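Local coordinates for protein homocysteine S-methyltransferase (Escherichia coli, PDB 5DMM) that transfers a methyl group from S-methylmethionine, or less efficiently S-adenosylmethionine, to homocysteine in a zinc-dependent reaction that yields methionine, at residues E144-F149 with F173-A178; G137-S142 with T169-S174; Q72-G77 with R151-A156; L165-L170 with A191-T196. All coordinates share one frame; numbering follows the deposited sequence. Where two conformers were deposited one is given.

In the fold
Interaction 3 opens first along the chain: residues 72-77, just after strand 65-67, meet helix 143-159 across 73 intervening residues. Before it closes, interactions 2 and 1 begin, at the loop 137-142 and at the first turns of that helix, so interaction 3 crosses both. These two then end together on the start of helix 173-183, sharing F173 and S174. Interaction 4 pairs strand 164-170 with strand 191-197; it crosses interaction 1, follows interaction 3 in series, and shares T169 and L170 with interaction 2. Together they tie successive strands, outer helices and strand-to-helix loops of one TIM barrel.

Interaction 1. Residues E144-F149 with F173-A178; sequences EAFQAF and FSEIEA. With ZN (zinc ion), chain D.
In this TIM barrel, helices 143-159 and 173-183 lie on successive beta-alpha units, and their facing segments cross at -64° with axes 9.1 Å apart. F146 carries the largest share of the contact. Its CG lies anti to the carbonyl carbon, beside the backbone N, which sends the ring to the other helix. E175 runs across it at about a right angle: its CB sits over the ring centre, 3.7 Å from the centroid and only 11° off the normal, a CH-pi contact. The edge of the same ring meets a polar group, with F146 CE2 3.3 Å from S174 OG, which donates to N172 OD1. Nearer the backbone, F146 CB rests 3.6 Å from A178 CB. An alanine at F146 would remove the ring and would probably loosen the packing against E175, whose extended chain carries its carboxylate on to Y139, H150 and the backbone N of Y125. E144, turned away from the interface, binds a zinc ion through OE1 at 2.1 Å, together with two waters. The single hydrogen bond between the segments is nearly straight, at 172°: Q147 NE2 donates to A178 O over 3.2 Å, lying in the carbonyl plane on a lone pair.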
loop_
_atom_site.group_PDB
_atom_site.type_symbol
_atom_site.label_atom_id
_atom_site.label_comp_id
_atom_site.label_asym_id
_atom_site.label_seq_id
_atom_site.Cartn_x
_atom_site.Cartn_y
_atom_site.Cartn_z
ATOM N N GLU A 144 21.621 -2.503 6.938
ATOM C CA GLU A 144 21.590 -3.953 6.754
ATOM C C GLU A 144 20.433 -4.615 7.484
ATOM O O GLU A 144 19.840 -5.581 6.983
ATOM C CB GLU A 144 22.897 -4.587 7.236
ATOM C CG GLU A 144 24.100 -4.210 6.418
ATOM C CD GLU A 144 24.914 -3.104 7.057
ATOM O OE1 GLU A 144 24.310 -2.124 7.551
ATOM O OE2 GLU A 144 26.160 -3.221 7.071
ATOM N N ALA A 145 20.137 -4.120 8.684
ATOM C CA ALA A 145 19.056 -4.680 9.489
ATOM C C ALA A 145 17.699 -4.379 8.858
ATOM O O ALA A 145 16.838 -5.253 8.782
ATOM C CB ALA A 145 19.105 -4.140 10.921
ATOM N N PHE A 146 17.512 -3.137 8.425
ATOM C CA PHE A 146 16.292 -2.782 7.694
ATOM C C PHE A 146 16.159 -3.659 6.457
ATOM O O PHE A 146 15.087 -4.186 6.167
ATOM C CB PHE A 146 16.304 -1.308 7.259
ATOM C CG PHE A 146 15.877 -0.336 8.331
ATOM C CD1 PHE A 146 14.761 -0.582 9.119
ATOM C CD2 PHE A 146 16.582 0.848 8.518
ATOM C CE1 PHE A 146 14.364 0.339 10.093
ATOM C CE2 PHE A 146 16.196 1.768 9.490
ATOM C CZ PHE A 146 15.089 1.517 10.275
ATOM N N GLN A 147 17.255 -3.787 5.712
ATOM C CA GLN A 147 17.214 -4.556 4.478
ATOM C C GLN A 147 16.974 -6.044 4.758
ATOM O O GLN A 147 16.219 -6.693 4.028
ATOM C CB GLN A 147 18.492 -4.317 3.668
ATOM C CG GLN A 147 18.542 -2.916 3.054
ATOM C CD GLN A 147 19.782 -2.649 2.237
ATOM O OE1 GLN A 147 20.806 -3.315 2.406
ATOM N NE2 GLN A 147 19.709 -1.652 1.349
ATOM N N ALA A 148 17.574 -6.582 5.818
ATOM C CA ALA A 148 17.312 -7.977 6.197
ATOM C C ALA A 148 15.853 -8.198 6.604
ATOM O O ALA A 148 15.280 -9.265 6.346
ATOM C CB ALA A 148 18.238 -8.407 7.330
ATOM N N PHE A 149 15.259 -7.195 7.249
ATOM C CA PHE A 149 13.853 -7.259 7.650
ATOM C C PHE A 149 12.937 -7.287 6.435
ATOM O O PHE A 149 11.990 -8.069 6.379
ATOM C CB PHE A 149 13.484 -6.069 8.549
ATOM C CG PHE A 149 11.999 -5.897 8.765
ATOM C CD1 PHE A 149 11.319 -6.678 9.685
ATOM C CD2 PHE A 149 11.294 -4.938 8.065
ATOM C CE1 PHE A 149 9.957 -6.518 9.895
ATOM C CE2 PHE A 149 9.922 -4.763 8.273
ATOM C CZ PHE A 149 9.257 -5.555 9.185
ATOM N N PHE A 173 12.833 7.985 7.769
ATOM C CA PHE A 173 13.664 8.336 6.617
ATOM C C PHE A 173 14.780 7.338 6.364
ATOM O O PHE A 173 15.031 6.968 5.212
ATOM C CB PHE A 173 14.252 9.738 6.816
ATOM C CG PHE A 173 14.934 10.300 5.603
ATOM C CD1 PHE A 173 14.338 10.246 4.357
ATOM C CD2 PHE A 173 16.164 10.930 5.721
ATOM C CE1 PHE A 173 14.970 10.787 3.235
ATOM C CE2 PHE A 173 16.801 11.475 4.606
ATOM C CZ PHE A 173 16.203 11.397 3.361
ATOM N N SER A 174 15.457 6.898 7.423
ATOM C CA SER A 174 16.572 5.974 7.232
ATOM C C SER A 174 16.053 4.652 6.662
ATOM O O SER A 174 16.706 4.035 5.825
ATOM C CB SER A 174 17.345 5.750 8.542
ATOM O OG SER A 174 16.594 4.999 9.481
ATOM N N GLU A 175 14.856 4.241 7.077
ATOM C CA GLU A 175 14.255 3.024 6.526
ATOM C C GLU A 175 13.832 3.238 5.062
ATOM O O GLU A 175 13.982 2.352 4.223
ATOM C CB GLU A 175 13.063 2.581 7.380
ATOM C CG GLU A 175 12.263 1.425 6.784
ATOM C CD GLU A 175 11.086 1.016 7.649
ATOM O OE1 GLU A 175 10.549 1.868 8.395
ATOM O OE2 GLU A 175 10.701 -0.170 7.585
ATOM N N ILE A 176 13.330 4.427 4.747
ATOM C CA ILE A 176 12.977 4.746 3.370
ATOM C C ILE A 176 14.205 4.634 2.460
ATOM O O ILE A 176 14.123 4.064 1.367
ATOM C CB ILE A 176 12.336 6.153 3.275
ATOM C CG1 ILE A 176 10.909 6.102 3.857
ATOM C CG2 ILE A 176 12.321 6.628 1.830
ATOM C CD1 ILE A 176 10.306 7.469 4.155
ATOM N N GLU A 177 15.347 5.153 2.914
ATOM C CA GLU A 177 16.603 5.030 2.166
ATOM C C GLU A 177 17.001 3.572 1.950
ATOM O O GLU A 177 17.337 3.162 0.840
ATOM C CB GLU A 177 17.742 5.745 2.898
ATOM C CG GLU A 177 17.473 7.187 3.250
ATOM C CD GLU A 177 18.519 7.760 4.190
ATOM O OE1 GLU A 177 19.624 7.176 4.295
ATOM O OE2 GLU A 177 18.233 8.795 4.829
ATOM N N ALA A 178 16.974 2.806 3.034
ATOM C CA ALA A 178 17.310 1.380 3.002
ATOM C C ALA A 178 16.431 0.627 2.013
ATOM O O ALA A 178 16.906 -0.207 1.228
ATOM C CB ALA A 178 17.175 0.772 4.393
HETATM ZN ZN ZN D . 25.473 -0.535 8.217
HETATM O O HOH W 1 24.126 1.411 9.082
HETATM O O HOH W 2 26.551 -1.135 9.918
#

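Interaction 2. Residues G137-S142 with T169-S174; sequences GDYHCS and TLPNFS
N172, in the turn between strand 164-170 and helix 173-183, reaches into the loop 137-142, its CG anti to the backbone N (chi1 -178°). CB comes first, 3.9 Å from Y139 CE2; CG follows beside the same ring atom, amide and ring planes 9° apart. At the tip, ND2 donates to G137 O over 2.8 Å, with 162° at the hydrogen, the donor in the carbonyl plane and G137 O close to the plane of the amide. OD1 faces the other way and accepts from S174 OG at 2.7 Å and from E175 N, which makes N172 the N-cap of helix 173-183. This beta-alpha loop of the TIM barrel is held here to the loop before helix 143-159. An alanine at N172 would lose both the cap and the bond to G137 O, and would probably loosen the loop carrying D138 and H140, which bind a zinc ion. Nearby, P171 CB packs 3.7 Å from G137 CA, where a modelled CB on G137 would clash with P171 O. The hydroxyl of Y139, engaged with E175, touches P171 CG at 3.4 Å. A water accepts from C141 N at 3.1 Å and donates to S174 OG at 2.8 Å.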
loop_
_atom_site.group_PDB
_atom_site.type_symbol
_atom_site.label_atom_id
_atom_site.label_comp_id
_atom_site.label_asym_id
_atom_site.label_seq_id
_atom_site.Cartn_x
_atom_site.Cartn_y
_atom_site.Cartn_z
ATOM N N GLY A 137 7.822 6.678 13.995
ATOM C CA GLY A 137 9.073 6.435 13.297
ATOM C C GLY A 137 10.332 6.551 14.136
ATOM O O GLY A 137 11.434 6.623 13.594
ATOM N N ASP A 138 10.194 6.563 15.457
ATOM C CA ASP A 138 11.385 6.674 16.289
ATOM C C ASP A 138 11.919 5.295 16.648
ATOM O O ASP A 138 11.773 4.824 17.769
ATOM C CB ASP A 138 11.121 7.483 17.559
ATOM C CG ASP A 138 12.416 7.856 18.290
ATOM O OD1 ASP A 138 13.517 7.566 17.768
ATOM O OD2 ASP A 138 12.339 8.451 19.383
ATOM N N TYR A 139 12.537 4.659 15.666
ATOM C CA TYR A 139 13.236 3.412 15.882
ATOM C C TYR A 139 14.528 3.417 15.078
ATOM O O TYR A 139 14.688 4.212 14.130
ATOM C CB TYR A 139 12.357 2.218 15.522
ATOM C CG TYR A 139 11.574 2.295 14.221
ATOM C CD1 TYR A 139 10.192 2.469 14.236
ATOM C CD2 TYR A 139 12.200 2.134 12.986
ATOM C CE1 TYR A 139 9.461 2.506 13.061
ATOM C CE2 TYR A 139 11.467 2.172 11.797
ATOM C CZ TYR A 139 10.102 2.350 11.850
ATOM O OH TYR A 139 9.366 2.348 10.693
ATOM N N HIS A 140 15.460 2.554 15.473
ATOM C CA HIS A 140 16.817 2.619 14.948
ATOM C C HIS A 140 17.319 1.247 14.508
ATOM O O HIS A 140 17.427 0.330 15.322
ATOM C CB HIS A 140 17.762 3.210 15.999
ATOM C CG HIS A 140 17.390 4.596 16.430
ATOM N ND1 HIS A 140 17.791 5.722 15.746
ATOM C CD2 HIS A 140 16.643 5.035 17.470
ATOM C CE1 HIS A 140 17.312 6.796 16.346
ATOM N NE2 HIS A 140 16.612 6.406 17.397
ATOM N N CYS A 141 17.611 1.121 13.216
ATOM C CA CYS A 141 18.185 -0.093 12.655
ATOM C C CYS A 141 19.288 0.300 11.685
ATOM O O CYS A 141 19.211 1.354 11.047
ATOM C CB CYS A 141 17.129 -0.933 11.925
ATOM S SG CYS A 141 15.734 -1.507 12.941
ATOM N N SER A 142 20.309 -0.545 11.557
ATOM C CA SER A 142 21.311 -0.334 10.516
ATOM C C SER A 142 20.654 -0.504 9.151
ATOM O O SER A 142 19.563 -1.070 9.063
ATOM C CB SER A 142 22.476 -1.314 10.669
ATOM O OG SER A 142 22.019 -2.645 10.552
ATOM N N THR A 169 2.698 3.566 4.585
ATOM C CA THR A 169 2.619 3.910 6.002
ATOM C C THR A 169 4.028 4.100 6.597
ATOM O O THR A 169 4.273 3.797 7.768
ATOM C CB THR A 169 1.843 2.821 6.808
ATOM O OG1 THR A 169 0.813 2.254 5.988
ATOM C CG2 THR A 169 1.210 3.401 8.068
ATOM N N LEU A 170 4.939 4.622 5.784
ATOM C CA LEU A 170 6.354 4.743 6.154
ATOM C C LEU A 170 6.628 6.030 6.943
ATOM O O LEU A 170 6.362 7.114 6.449
ATOM C CB LEU A 170 7.225 4.719 4.896
ATOM C CG LEU A 170 7.016 3.572 3.897
ATOM C CD1 LEU A 170 7.896 3.789 2.683
ATOM C CD2 LEU A 170 7.308 2.223 4.537
ATOM N N PRO A 171 7.177 5.910 8.162
ATOM C CA PRO A 171 7.384 7.059 9.048
ATOM C C PRO A 171 8.837 7.486 9.212
ATOM O O PRO A 171 9.089 8.533 9.806
ATOM C CB PRO A 171 6.867 6.537 10.378
ATOM C CG PRO A 171 7.337 5.080 10.356
ATOM C CD PRO A 171 7.304 4.637 8.898
ATOM N N ASN A 172 9.762 6.668 8.717
ATOM C CA ASN A 172 11.178 6.762 9.053
ATOM C C ASN A 172 12.055 6.905 7.809
ATOM O O ASN A 172 12.023 6.063 6.908
ATOM C CB ASN A 172 11.583 5.521 9.865
ATOM C CG ASN A 172 13.033 5.544 10.298
ATOM O OD1 ASN A 172 13.936 5.340 9.485
ATOM N ND2 ASN A 172 13.263 5.769 11.593
ATOM N N PHE A 173 12.833 7.985 7.769
ATOM C CA PHE A 173 13.664 8.336 6.617
ATOM C C PHE A 173 14.780 7.338 6.364
ATOM O O PHE A 173 15.031 6.968 5.212
ATOM C CB PHE A 173 14.252 9.738 6.816
ATOM C CG PHE A 173 14.934 10.300 5.603
ATOM C CD1 PHE A 173 14.338 10.246 4.357
ATOM C CD2 PHE A 173 16.164 10.930 5.721
ATOM C CE1 PHE A 173 14.970 10.787 3.235
ATOM C CE2 PHE A 173 16.801 11.475 4.606
ATOM C CZ PHE A 173 16.203 11.397 3.361
ATOM N N SER A 174 15.457 6.898 7.423
ATOM C CA SER A 174 16.572 5.974 7.232
ATOM C C SER A 174 16.053 4.652 6.662
ATOM O O SER A 174 16.706 4.035 5.825
ATOM C CB SER A 174 17.345 5.750 8.542
ATOM O OG SER A 174 16.594 4.999 9.481
HETATM O O HOH W 3 17.401 3.967 11.970
#

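Interaction 3. Residues Q72-G77 with R151-A156; sequences QATPAG and RPRVEA
R153 leaves helix 143-159 with CG anti to the backbone N (chi1 170°), stays extended through chi2, and bends at chi3 (54°), which turns the guanidinium across the segment 72-77. T74 answers with a chi1 of 56°: OG1 takes the crowded position between the backbone N and the carbonyl carbon, while CG2 falls beside the backbone N and is presented to the arginine. The methyl lands over the centre of the guanidinium face, with T74 CG2 3.4 Å from R153 CZ and at comparable distances from all three nitrogens. The same torsion lets T74 OG1 accept from G77 N at 3.1 Å, the N-cap of the short helix 75-78. P75, the next residue, packs against a second proline, its CG 3.6 Å from P152 CB. The contact thus fastens the loop that follows strand 65-67 of the TIM barrel to an outer helix, the CA atoms of T74 and R153 lying 5.9 Å apart. No hydrogen bond joins the two segments. R153 instead spends its N-H groups elsewhere, NH1 on S70 O and, weakly, on Y71 O, and NH2 weakly on G123 O. A73 O, buried without a hydrogen-bonding partner, lies 3.3 Å from R153 CD, so the nearby positive charge probably offsets part of the cost of burying this carbonyl.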
loop_
_atom_site.group_PDB
_atom_site.type_symbol
_atom_site.label_atom_id
_atom_site.label_comp_id
_atom_site.label_asym_id
_atom_site.label_seq_id
_atom_site.Cartn_x
_atom_site.Cartn_y
_atom_site.Cartn_z
ATOM N N GLN A 72 1.670 -6.708 7.399
ATOM C CA GLN A 72 2.364 -7.199 8.587
ATOM C C GLN A 72 2.834 -8.643 8.405
ATOM O O GLN A 72 3.099 -9.354 9.374
ATOM C CB GLN A 72 1.470 -7.043 9.826
ATOM C CG GLN A 72 1.653 -5.650 10.456
ATOM C CD GLN A 72 0.455 -5.151 11.240
ATOM O OE1 GLN A 72 -0.695 -5.375 10.861
ATOM N NE2 GLN A 72 0.725 -4.446 12.332
ATOM N N ALA A 73 2.957 -9.060 7.147
ATOM C CA ALA A 73 3.467 -10.391 6.829
ATOM C C ALA A 73 4.967 -10.363 6.494
ATOM O O ALA A 73 5.366 -10.155 5.348
ATOM C CB ALA A 73 2.676 -10.995 5.679
ATOM N N THR A 74 5.792 -10.572 7.513
ATOM C CA THR A 74 7.232 -10.748 7.333
ATOM C C THR A 74 7.667 -11.970 8.122
ATOM O O THR A 74 6.987 -12.360 9.057
ATOM C CB THR A 74 8.050 -9.543 7.834
ATOM O OG1 THR A 74 7.722 -9.296 9.210
ATOM C CG2 THR A 74 7.773 -8.285 6.987
ATOM N N PRO A 75 8.806 -12.568 7.748
ATOM C CA PRO A 75 9.361 -13.632 8.591
ATOM C C PRO A 75 9.578 -13.180 10.036
ATOM O O PRO A 75 9.298 -13.954 10.946
ATOM C CB PRO A 75 10.688 -13.955 7.908
ATOM C CG PRO A 75 10.433 -13.647 6.458
ATOM C CD PRO A 75 9.542 -12.423 6.479
ATOM N N ALA A 76 10.042 -11.947 10.245
ATOM C CA ALA A 76 10.207 -11.400 11.599
ATOM C C ALA A 76 8.906 -11.438 12.399
ATOM O O ALA A 76 8.873 -11.912 13.542
ATOM C CB ALA A 76 10.735 -9.959 11.539
ATOM N N GLY A 77 7.837 -10.912 11.807
ATOM C CA GLY A 77 6.543 -10.898 12.469
ATOM C C GLY A 77 5.991 -12.297 12.716
ATOM O O GLY A 77 5.520 -12.609 13.815
ATOM N N ARG A 151 13.811 -7.709 2.998
ATOM C CA ARG A 151 14.183 -8.515 1.826
ATOM C C ARG A 151 13.287 -9.733 1.520
ATOM O O ARG A 151 12.830 -9.866 0.383
ATOM C CB ARG A 151 15.644 -8.984 1.951
ATOM C CG ARG A 151 16.104 -9.848 0.785
ATOM C CD ARG A 151 17.611 -10.151 0.858
ATOM N NE ARG A 151 18.427 -8.944 0.723
ATOM C CZ ARG A 151 19.152 -8.417 1.707
ATOM N NH1 ARG A 151 19.174 -8.996 2.901
ATOM N NH2 ARG A 151 19.859 -7.314 1.496
ATOM N N PRO A 152 13.034 -10.622 2.502
ATOM C CA PRO A 152 12.216 -11.807 2.164
ATOM C C PRO A 152 10.817 -11.485 1.627
ATOM O O PRO A 152 10.325 -12.191 0.736
ATOM C CB PRO A 152 12.074 -12.546 3.497
ATOM C CG PRO A 152 13.072 -11.972 4.407
ATOM C CD PRO A 152 13.378 -10.589 3.936
ATOM N N ARG A 153 10.188 -10.440 2.157
ATOM C CA ARG A 153 8.847 -10.070 1.695
ATOM C C ARG A 153 8.906 -9.451 0.296
ATOM O O ARG A 153 8.053 -9.735 -0.550
ATOM C CB ARG A 153 8.162 -9.113 2.676
ATOM C CG ARG A 153 6.859 -8.513 2.132
ATOM C CD ARG A 153 6.103 -7.756 3.214
ATOM N NE ARG A 153 6.949 -6.755 3.847
ATOM C CZ ARG A 153 6.563 -5.972 4.847
ATOM N NH1 ARG A 153 5.324 -6.064 5.331
ATOM N NH2 ARG A 153 7.415 -5.090 5.360
ATOM N N VAL A 154 9.898 -8.603 0.044
ATOM C CA VAL A 154 10.065 -8.056 -1.299
ATOM C C VAL A 154 10.233 -9.191 -2.305
ATOM O O VAL A 154 9.581 -9.211 -3.341
ATOM C CB VAL A 154 11.269 -7.084 -1.389
ATOM C CG1 VAL A 154 11.625 -6.798 -2.834
ATOM C CG2 VAL A 154 10.949 -5.780 -0.647
ATOM N N GLU A 155 11.092 -10.158 -1.984
ATOM C CA GLU A 155 11.324 -11.263 -2.898
ATOM C C GLU A 155 10.066 -12.105 -3.122
ATOM O O GLU A 155 9.733 -12.442 -4.258
ATOM C CB GLU A 155 12.490 -12.118 -2.388
ATOM C CG GLU A 155 13.815 -11.408 -2.645
ATOM C CD GLU A 155 15.056 -12.202 -2.229
ATOM O OE1 GLU A 155 14.929 -13.355 -1.765
ATOM O OE2 GLU A 155 16.171 -11.654 -2.369
ATOM N N ALA A 156 9.341 -12.393 -2.051
ATOM C CA ALA A 156 8.155 -13.237 -2.139
ATOM C C ALA A 156 7.044 -12.563 -2.948
ATOM O O ALA A 156 6.358 -13.220 -3.740
ATOM C CB ALA A 156 7.660 -13.588 -0.744
#

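Interaction 4. Residues L165-L170 with A191-T196; sequences LACETL and AWFSFT. With HCS (2-amino-4-mercapto-butyric acid), chain F.
C167 O is gripped twice: S194 N donates to it over 2.8 Å with 166° at the hydrogen, nearly along the C=O axis, and the CA of F193 adds a C-H...O contact at 3.3 Å. Such bonds, alternating in direction, run the length of the pair, as W192 N to L165 O and C167 N to W192 O precede it. After C167 the register slips by one residue. T169, with positive phi, gives its N-H to N228 instead, and L170 N donates to S194 O at 3.1 Å and 171°, the mark of a beta bulge. The strands are neighbours in the parallel TIM barrel and belong to one beta-alpha-beta unit, the chain between them passing through helix 173-183. On the face of L165, A191 and F193, which meets L183 of that helix, C167 CB stands over the F193 ring, 4.1 Å from its centroid, with SG oblique to it. On the other face W192, its NE1 bonded to Y253, takes A166 CB over its rim at 3.4 Å from CZ2. Past these, E168 and T169 reach the bound homocysteine. E168 OE1 is hydrogen-bonded to Y253 and OE2 to S121; OE2 lies 2.6 Å from OXT of the ligand, so one of the two acids probably holds a proton. T169 OG1 comes within 3.2 Å of the ligand sulfur SD.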
loop_
_atom_site.group_PDB
_atom_site.type_symbol
_atom_site.label_atom_id
_atom_site.label_comp_id
_atom_site.label_asym_id
_atom_site.label_seq_id
_atom_site.Cartn_x
_atom_site.Cartn_y
_atom_site.Cartn_z
ATOM N N LEU A 165 5.089 -2.739 -5.947
ATOM C CA LEU A 165 5.170 -2.785 -4.502
ATOM C C LEU A 165 4.572 -1.517 -3.941
ATOM O O LEU A 165 4.890 -0.404 -4.386
ATOM C CB LEU A 165 6.612 -2.931 -4.029
ATOM C CG LEU A 165 7.384 -4.148 -4.541
ATOM C CD1 LEU A 165 8.825 -4.132 -4.056
ATOM C CD2 LEU A 165 6.706 -5.438 -4.081
ATOM N N ALA A 166 3.691 -1.697 -2.973
ATOM C CA ALA A 166 3.133 -0.585 -2.212
ATOM C C ALA A 166 3.900 -0.444 -0.901
ATOM O O ALA A 166 3.560 -1.084 0.107
ATOM C CB ALA A 166 1.663 -0.822 -1.945
ATOM N N CYS A 167 4.955 0.362 -0.916
ATOM C CA CYS A 167 5.738 0.590 0.289
ATOM C C CYS A 167 5.021 1.712 1.023
ATOM O O CYS A 167 5.084 2.859 0.598
ATOM C CB CYS A 167 7.177 0.958 -0.054
ATOM S SG CYS A 167 8.005 -0.327 -1.033
ATOM N N GLU A 168 4.330 1.378 2.104
ATOM C CA GLU A 168 3.305 2.279 2.632
ATOM C C GLU A 168 3.358 2.498 4.136
ATOM O O GLU A 168 3.953 1.709 4.876
ATOM C CB GLU A 168 1.929 1.736 2.264
ATOM C CG GLU A 168 1.661 0.341 2.860
ATOM C CD GLU A 168 0.310 -0.221 2.462
ATOM O OE1 GLU A 168 -0.485 0.512 1.834
ATOM O OE2 GLU A 168 0.041 -1.405 2.786
ATOM N N THR A 169 2.698 3.566 4.585
ATOM C CA THR A 169 2.619 3.910 6.002
ATOM C C THR A 169 4.028 4.100 6.597
ATOM O O THR A 169 4.273 3.797 7.768
ATOM C CB THR A 169 1.843 2.821 6.808
ATOM O OG1 THR A 169 0.813 2.254 5.988
ATOM C CG2 THR A 169 1.210 3.401 8.068
ATOM N N LEU A 170 4.939 4.622 5.784
ATOM C CA LEU A 170 6.354 4.743 6.154
ATOM C C LEU A 170 6.628 6.030 6.943
ATOM O O LEU A 170 6.362 7.114 6.449
ATOM C CB LEU A 170 7.225 4.719 4.896
ATOM C CG LEU A 170 7.016 3.572 3.897
ATOM C CD1 LEU A 170 7.896 3.789 2.683
ATOM C CD2 LEU A 170 7.308 2.223 4.537
ATOM N N ALA A 191 7.770 0.536 -7.610
ATOM C CA ALA A 191 7.093 0.769 -6.331
ATOM C C ALA A 191 6.531 2.179 -6.201
ATOM O O ALA A 191 7.035 3.112 -6.840
ATOM C CB ALA A 191 8.055 0.506 -5.171
ATOM N N TRP A 192 5.504 2.334 -5.367
ATOM C CA TRP A 192 5.198 3.649 -4.822
ATOM C C TRP A 192 5.654 3.650 -3.376
ATOM O O TRP A 192 5.764 2.598 -2.749
ATOM C CB TRP A 192 3.705 4.036 -4.969
ATOM C CG TRP A 192 2.651 3.411 -4.045
ATOM C CD1 TRP A 192 2.510 3.597 -2.693
ATOM C CD2 TRP A 192 1.546 2.582 -4.447
ATOM N NE1 TRP A 192 1.403 2.907 -2.229
ATOM C CE2 TRP A 192 0.795 2.285 -3.286
ATOM C CE3 TRP A 192 1.122 2.062 -5.676
ATOM C CZ2 TRP A 192 -0.360 1.492 -3.324
ATOM C CZ3 TRP A 192 -0.024 1.282 -5.710
ATOM C CH2 TRP A 192 -0.748 1.000 -4.545
ATOM N N PHE A 193 5.999 4.834 -2.890
ATOM C CA PHE A 193 6.351 5.056 -1.497
ATOM C C PHE A 193 5.339 6.027 -0.909
ATOM O O PHE A 193 5.207 7.163 -1.388
ATOM C CB PHE A 193 7.771 5.633 -1.362
ATOM C CG PHE A 193 8.876 4.597 -1.420
ATOM C CD1 PHE A 193 8.938 3.671 -2.456
ATOM C CD2 PHE A 193 9.875 4.579 -0.459
ATOM C CE1 PHE A 193 9.971 2.716 -2.511
ATOM C CE2 PHE A 193 10.915 3.632 -0.510
ATOM C CZ PHE A 193 10.959 2.703 -1.538
ATOM N N SER A 194 4.625 5.573 0.111
ATOM C CA SER A 194 3.632 6.405 0.766
ATOM C C SER A 194 3.963 6.541 2.250
ATOM O O SER A 194 4.368 5.569 2.889
ATOM C CB SER A 194 2.240 5.820 0.554
ATOM O OG SER A 194 1.264 6.600 1.227
ATOM N N PHE A 195 3.775 7.751 2.778
ATOM C CA PHE A 195 4.311 8.169 4.075
ATOM C C PHE A 195 3.246 8.529 5.103
ATOM O O PHE A 195 2.145 8.965 4.740
ATOM C CB PHE A 195 5.220 9.397 3.893
ATOM C CG PHE A 195 6.124 9.303 2.705
ATOM C CD1 PHE A 195 7.091 8.311 2.640
ATOM C CD2 PHE A 195 6.002 10.191 1.655
ATOM C CE1 PHE A 195 7.923 8.210 1.544
ATOM C CE2 PHE A 195 6.836 10.095 0.550
ATOM C CZ PHE A 195 7.793 9.100 0.497
ATOM N N THR A 196 3.587 8.379 6.385
ATOM C CA THR A 196 2.822 9.034 7.450
ATOM C C THR A 196 3.559 10.306 7.870
ATOM O O THR A 196 4.786 10.408 7.723
ATOM C CB THR A 196 2.593 8.137 8.685
ATOM O OG1 THR A 196 3.850 7.785 9.277
ATOM C CG2 THR A 196 1.824 6.892 8.298
HETATM N N HCS F . -2.574 -2.803 5.570
HETATM C CA HCS F . -3.005 -1.581 4.920
HETATM C CB HCS F . -2.222 -0.401 5.484
HETATM C CG HCS F . -2.476 -0.242 6.978
HETATM S SD HCS F . -1.813 1.346 7.539
HETATM C C HCS F . -2.757 -1.685 3.444
HETATM O OXT HCS F . -2.220 -2.723 3.002
HETATM O O HCS F . -3.096 -0.730 2.713
#